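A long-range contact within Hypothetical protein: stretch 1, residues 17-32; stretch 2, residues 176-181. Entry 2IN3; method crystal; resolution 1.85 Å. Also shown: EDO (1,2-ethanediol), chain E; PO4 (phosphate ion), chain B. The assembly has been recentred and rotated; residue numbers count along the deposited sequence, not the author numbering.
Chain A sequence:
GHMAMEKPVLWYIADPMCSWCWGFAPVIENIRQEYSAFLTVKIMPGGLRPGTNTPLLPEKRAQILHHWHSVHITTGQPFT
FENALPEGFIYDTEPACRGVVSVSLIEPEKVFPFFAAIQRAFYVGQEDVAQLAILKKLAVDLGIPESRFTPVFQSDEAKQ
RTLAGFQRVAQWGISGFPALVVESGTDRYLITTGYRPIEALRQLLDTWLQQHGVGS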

# COMPACT_ATOMS: atom_id res chain seq x y z
N MSE A 17 5.03 -1.32 3.45
CA MSE A 17 5.77 -2.16 4.43
C MSE A 17 4.89 -3.00 5.35
O MSE A 17 5.32 -3.38 6.43
N CYS A 18 3.69 -3.30 4.87
CA CYS A 18 2.78 -4.24 5.48
C CYS A 18 2.81 -5.56 4.67
O CYS A 18 2.56 -5.54 3.47
N SER A 19 3.17 -6.67 5.32
CA SER A 19 3.46 -7.92 4.60
C SER A 19 2.20 -8.53 4.01
O SER A 19 2.24 -9.04 2.91
N TRP A 20 1.09 -8.49 4.73
CA TRP A 20 -0.18 -8.99 4.17
C TRP A 20 -0.68 -8.15 3.00
O TRP A 20 -1.45 -8.65 2.15
N CYS A 21 -0.27 -6.88 2.95
CA CYS A 21 -0.53 -6.03 1.77
C CYS A 21 0.23 -6.59 0.57
O CYS A 21 -0.32 -6.66 -0.56
N TRP A 22 1.50 -6.97 0.77
CA TRP A 22 2.23 -7.67 -0.30
C TRP A 22 1.57 -9.02 -0.65
O TRP A 22 1.47 -9.38 -1.82
N GLY A 23 1.09 -9.76 0.36
CA GLY A 23 0.34 -11.00 0.07
C GLY A 23 -0.87 -10.73 -0.82
O GLY A 23 -1.26 -11.56 -1.65
N PHE A 24 -1.46 -9.56 -0.64
CA PHE A 24 -2.73 -9.19 -1.27
C PHE A 24 -2.49 -8.51 -2.62
O PHE A 24 -3.46 -8.27 -3.36
N ALA A 25 -1.24 -8.18 -2.94
CA ALA A 25 -0.98 -7.46 -4.22
C ALA A 25 -1.61 -8.15 -5.47
O ALA A 25 -2.21 -7.46 -6.31
N PRO A 26 -1.48 -9.50 -5.60
CA PRO A 26 -2.15 -10.13 -6.75
C PRO A 26 -3.68 -10.00 -6.74
O PRO A 26 -4.31 -10.00 -7.80
N VAL A 27 -4.28 -9.91 -5.55
CA VAL A 27 -5.74 -9.87 -5.42
C VAL A 27 -6.23 -8.48 -5.84
O VAL A 27 -7.16 -8.33 -6.65
N ILE A 28 -5.61 -7.44 -5.31
CA ILE A 28 -6.01 -6.09 -5.72
C ILE A 28 -5.70 -5.80 -7.20
O ILE A 28 -6.46 -5.09 -7.88
N GLU A 29 -4.63 -6.41 -7.75
CA GLU A 29 -4.36 -6.32 -9.20
C GLU A 29 -5.56 -6.89 -10.02
O GLU A 29 -6.04 -6.28 -10.99
N ASN A 30 -6.01 -8.08 -9.63
CA ASN A 30 -7.15 -8.70 -10.31
C ASN A 30 -8.42 -7.87 -10.19
O ASN A 30 -9.14 -7.69 -11.18
N ILE A 31 -8.67 -7.35 -8.98
CA ILE A 31 -9.83 -6.49 -8.75
C ILE A 31 -9.79 -5.26 -9.67
O ILE A 31 -10.76 -4.95 -10.38
N ARG A 32 -8.65 -4.57 -9.68
CA ARG A 32 -8.43 -3.45 -10.64
C ARG A 32 -8.64 -3.86 -12.07
O ARG A 32 -9.18 -3.10 -12.86
N GLY A 176 -7.62 -3.12 10.59
CA GLY A 176 -6.81 -4.15 9.98
C GLY A 176 -6.42 -3.72 8.59
O GLY A 176 -7.12 -2.93 7.96
N PHE A 177 -5.29 -4.21 8.11
CA PHE A 177 -4.78 -3.82 6.78
C PHE A 177 -4.30 -5.09 6.11
O PHE A 177 -3.85 -6.00 6.82
N PRO A 178 -4.44 -5.18 4.77
CA PRO A 178 -5.01 -4.18 3.86
C PRO A 178 -6.52 -4.00 4.12
O PRO A 178 -7.14 -4.92 4.65
N ALA A 179 -7.09 -2.85 3.79
CA ALA A 179 -8.53 -2.67 3.95
C ALA A 179 -9.06 -2.12 2.65
O ALA A 179 -8.32 -1.51 1.88
N LEU A 180 -10.34 -2.37 2.41
CA LEU A 180 -10.99 -1.86 1.21
C LEU A 180 -12.27 -1.18 1.66
O LEU A 180 -13.06 -1.75 2.44
N VAL A 181 -12.46 0.03 1.16
CA VAL A 181 -13.64 0.85 1.47
C VAL A 181 -14.19 1.43 0.18
O VAL A 181 -13.43 2.03 -0.61

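The helix that begins at Ser19 packs against the segment around Pro178 almost entirely through apolar side chains; no hydrogen bond crosses between the two stretches, so the contact rests on close packing. Pro178, preceded by a cis peptide bond, is the centre of the contact, and more of its surface is covered than that of any other residue here. Its CB points toward the helix, and its compact ring, with C-gamma endo pucker, meets three helical residues. Trp20 CB lies 4.1 Å from Pro178 CD, Cys21 SG lies 3.8 Å from Pro178 CB, and Phe24 CG lies 3.8 Å from Pro178 CG.

Phe24 adopts chi1 t with chi2 near 70°, which lays one ring face against the proline. Pro178 CG sits 4.2 Å from the centroid of the Phe24 ring, 27° off the normal, a CH-pi contact that suits the slightly polarised C-H bonds of proline. At the edge of the same ring, Phe24 CZ reaches to 4.0 Å from Leu180 CD1, so a single flat side chain serves two neighbours.

Leu180 points toward the helix, whereas Ala179 before it points away, the alternation expected of a strand. With chi1 m and chi2 t, Leu180 extends its forked end among Phe24, Ile28 one turn further on and Ile31 about two turns on. Leu180 CD2 is 3.8 Å from Ile28 CD1, and Leu180 CD1 is 4.2 Å from Ile31 CD1. Ile28 uses chi1 t and chi2 p, Ile31 chi1 m and chi2 t; from different positions on the helix, these two combinations bring both CD1 atoms to the same leucine.

At the N-terminal end two cysteines and the CB of Trp20 make the contact. Cys18, chi1 t, is the N-cap: its SG accepts a weak capping bond from Cys21 N at 3.6 Å, while also lying 4.4 Å from Phe177 CB. Cys21, chi1 m, directs its small, polarisable sulfur to the cis-proline segment, with SG 3.8 Å from Pro178 N. Trp20 starts toward the other stretch, but chi1 m at -81° carries its indole away, leaving CB as its side-chain contact with Pro178. The Phe177 ring likewise leads away.

The bound groups lie outside this apolar seam. A phosphate, probably from the crystallisation liquor, accepts through O3 from Ser19 N at 3.0 Å and from Ser19 OG at 2.7 Å; chi1 p brings the hydroxyl to the same oxygen as the backbone amide at the helix start. A 1,2-ethanediol, also probably from the crystallisation liquor, lies with C1 over one face of the Arg32 guanidinium and gives a weak hydrogen bond from its O2 to Arg32 O at 3.4 Å.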

# COMPACT_ATOMS: atom_id res chain seq x y z
CB MSE A 17 6.76 -1.33 5.26
CG MSE A 17 7.81 -0.67 4.36
SE MSE A 17 8.76 0.78 5.23
CE MSE A 17 10.07 -0.24 6.27
CB CYS A 18 1.39 -3.63 5.50
SG CYS A 18 0.06 -4.81 5.85
CB SER A 19 4.23 -8.92 5.45
OG SER A 19 3.52 -9.28 6.63
CB TRP A 20 -1.26 -9.17 5.23
CG TRP A 20 -1.08 -10.47 5.99
CD1 TRP A 20 -0.62 -10.64 7.25
CD2 TRP A 20 -1.36 -11.78 5.48
NE1 TRP A 20 -0.60 -11.98 7.59
CE2 TRP A 20 -1.07 -12.70 6.52
CE3 TRP A 20 -1.84 -12.27 4.25
CZ2 TRP A 20 -1.20 -14.08 6.35
CZ3 TRP A 20 -1.97 -13.65 4.10
CH2 TRP A 20 -1.66 -14.53 5.14
CB CYS A 21 -0.14 -4.55 2.04
SG CYS A 21 -1.31 -3.77 3.25
CB TRP A 22 3.67 -7.86 0.11
CG TRP A 22 4.63 -8.55 -0.83
CD1 TRP A 22 5.55 -9.52 -0.50
CD2 TRP A 22 4.89 -8.22 -2.20
NE1 TRP A 22 6.33 -9.84 -1.60
CE2 TRP A 22 5.94 -9.06 -2.65
CE3 TRP A 22 4.31 -7.31 -3.10
CZ2 TRP A 22 6.44 -9.00 -3.96
CZ3 TRP A 22 4.82 -7.25 -4.41
CH2 TRP A 22 5.86 -8.10 -4.82
CB PHE A 24 -3.44 -8.21 -0.32
CG PHE A 24 -4.89 -7.94 -0.64
CD1 PHE A 24 -5.85 -8.92 -0.45
CD2 PHE A 24 -5.29 -6.67 -1.10
CE1 PHE A 24 -7.21 -8.66 -0.70
CE2 PHE A 24 -6.64 -6.39 -1.33
CZ PHE A 24 -7.60 -7.39 -1.12
CB ALA A 25 0.51 -7.13 -4.41
CB PRO A 26 -1.76 -11.61 -6.61
CG PRO A 26 -0.44 -11.57 -5.89
CD PRO A 26 -0.67 -10.49 -4.85
CB VAL A 27 -6.17 -10.15 -3.96
CG1 VAL A 27 -7.72 -10.02 -3.80
CG2 VAL A 27 -5.66 -11.52 -3.51
CB ILE A 28 -5.49 -4.98 -4.71
CG1 ILE A 28 -6.20 -3.62 -4.99
CG2 ILE A 28 -3.98 -4.82 -4.84
CD1 ILE A 28 -7.75 -3.67 -4.73
CB GLU A 29 -3.06 -7.06 -9.60
CG GLU A 29 -2.75 -7.08 -11.14
CD GLU A 29 -1.72 -8.18 -11.58
OE1 GLU A 29 -1.10 -8.84 -10.71
OE2 GLU A 29 -1.53 -8.38 -12.82
CB ASN A 30 -7.39 -10.13 -9.83
CG ASN A 30 -8.36 -10.89 -10.76
OD1 ASN A 30 -9.59 -10.76 -10.66
ND2 ASN A 30 -7.80 -11.65 -11.70
CB ILE A 31 -9.91 -6.06 -7.26
CG1 ILE A 31 -10.22 -7.26 -6.37
CG2 ILE A 31 -11.00 -4.97 -7.07
CD1 ILE A 31 -9.99 -6.96 -4.85
CB ARG A 32 -7.00 -2.87 -10.52
CG ARG A 32 -6.74 -2.21 -9.19
CD ARG A 32 -5.34 -1.66 -9.14
NE ARG A 32 -5.21 -0.63 -10.14
CZ ARG A 32 -4.27 -0.57 -11.06
NH1 ARG A 32 -3.32 -1.49 -11.14
NH2 ARG A 32 -4.29 0.42 -11.91
CB PHE A 177 -3.65 -2.81 6.93
CG PHE A 177 -4.07 -1.60 7.69
CD1 PHE A 177 -4.45 -0.44 7.02
CD2 PHE A 177 -4.17 -1.64 9.11
CE1 PHE A 177 -4.88 0.69 7.74
CE2 PHE A 177 -4.60 -0.53 9.84
CZ PHE A 177 -4.97 0.64 9.15
CB PRO A 178 -4.84 -4.83 2.48
CG PRO A 178 -4.78 -6.31 2.76
CD PRO A 178 -4.03 -6.40 4.06
CB ALA A 179 -8.85 -1.73 5.10
CB LEU A 180 -11.33 -3.01 0.25
CG LEU A 180 -10.13 -3.55 -0.57
CD1 LEU A 180 -10.59 -4.76 -1.36
CD2 LEU A 180 -9.56 -2.54 -1.53
CB VAL A 181 -13.29 2.03 2.45
CG1 VAL A 181 -14.48 3.01 2.57
CG2 VAL A 181 -12.91 1.50 3.81
C1 EDO E . -5.75 -1.96 -14.04
O1 EDO E . -5.23 -3.01 -14.86
C2 EDO E . -7.00 -1.36 -14.69
O2 EDO E . -7.48 -2.29 -15.67
P PO4 B . 3.44 -6.88 9.30
O1 PO4 B . 4.14 -7.52 10.46
O2 PO4 B . 3.16 -5.41 9.53
O3 PO4 B . 4.26 -7.08 8.06
O4 PO4 B . 2.07 -7.54 9.20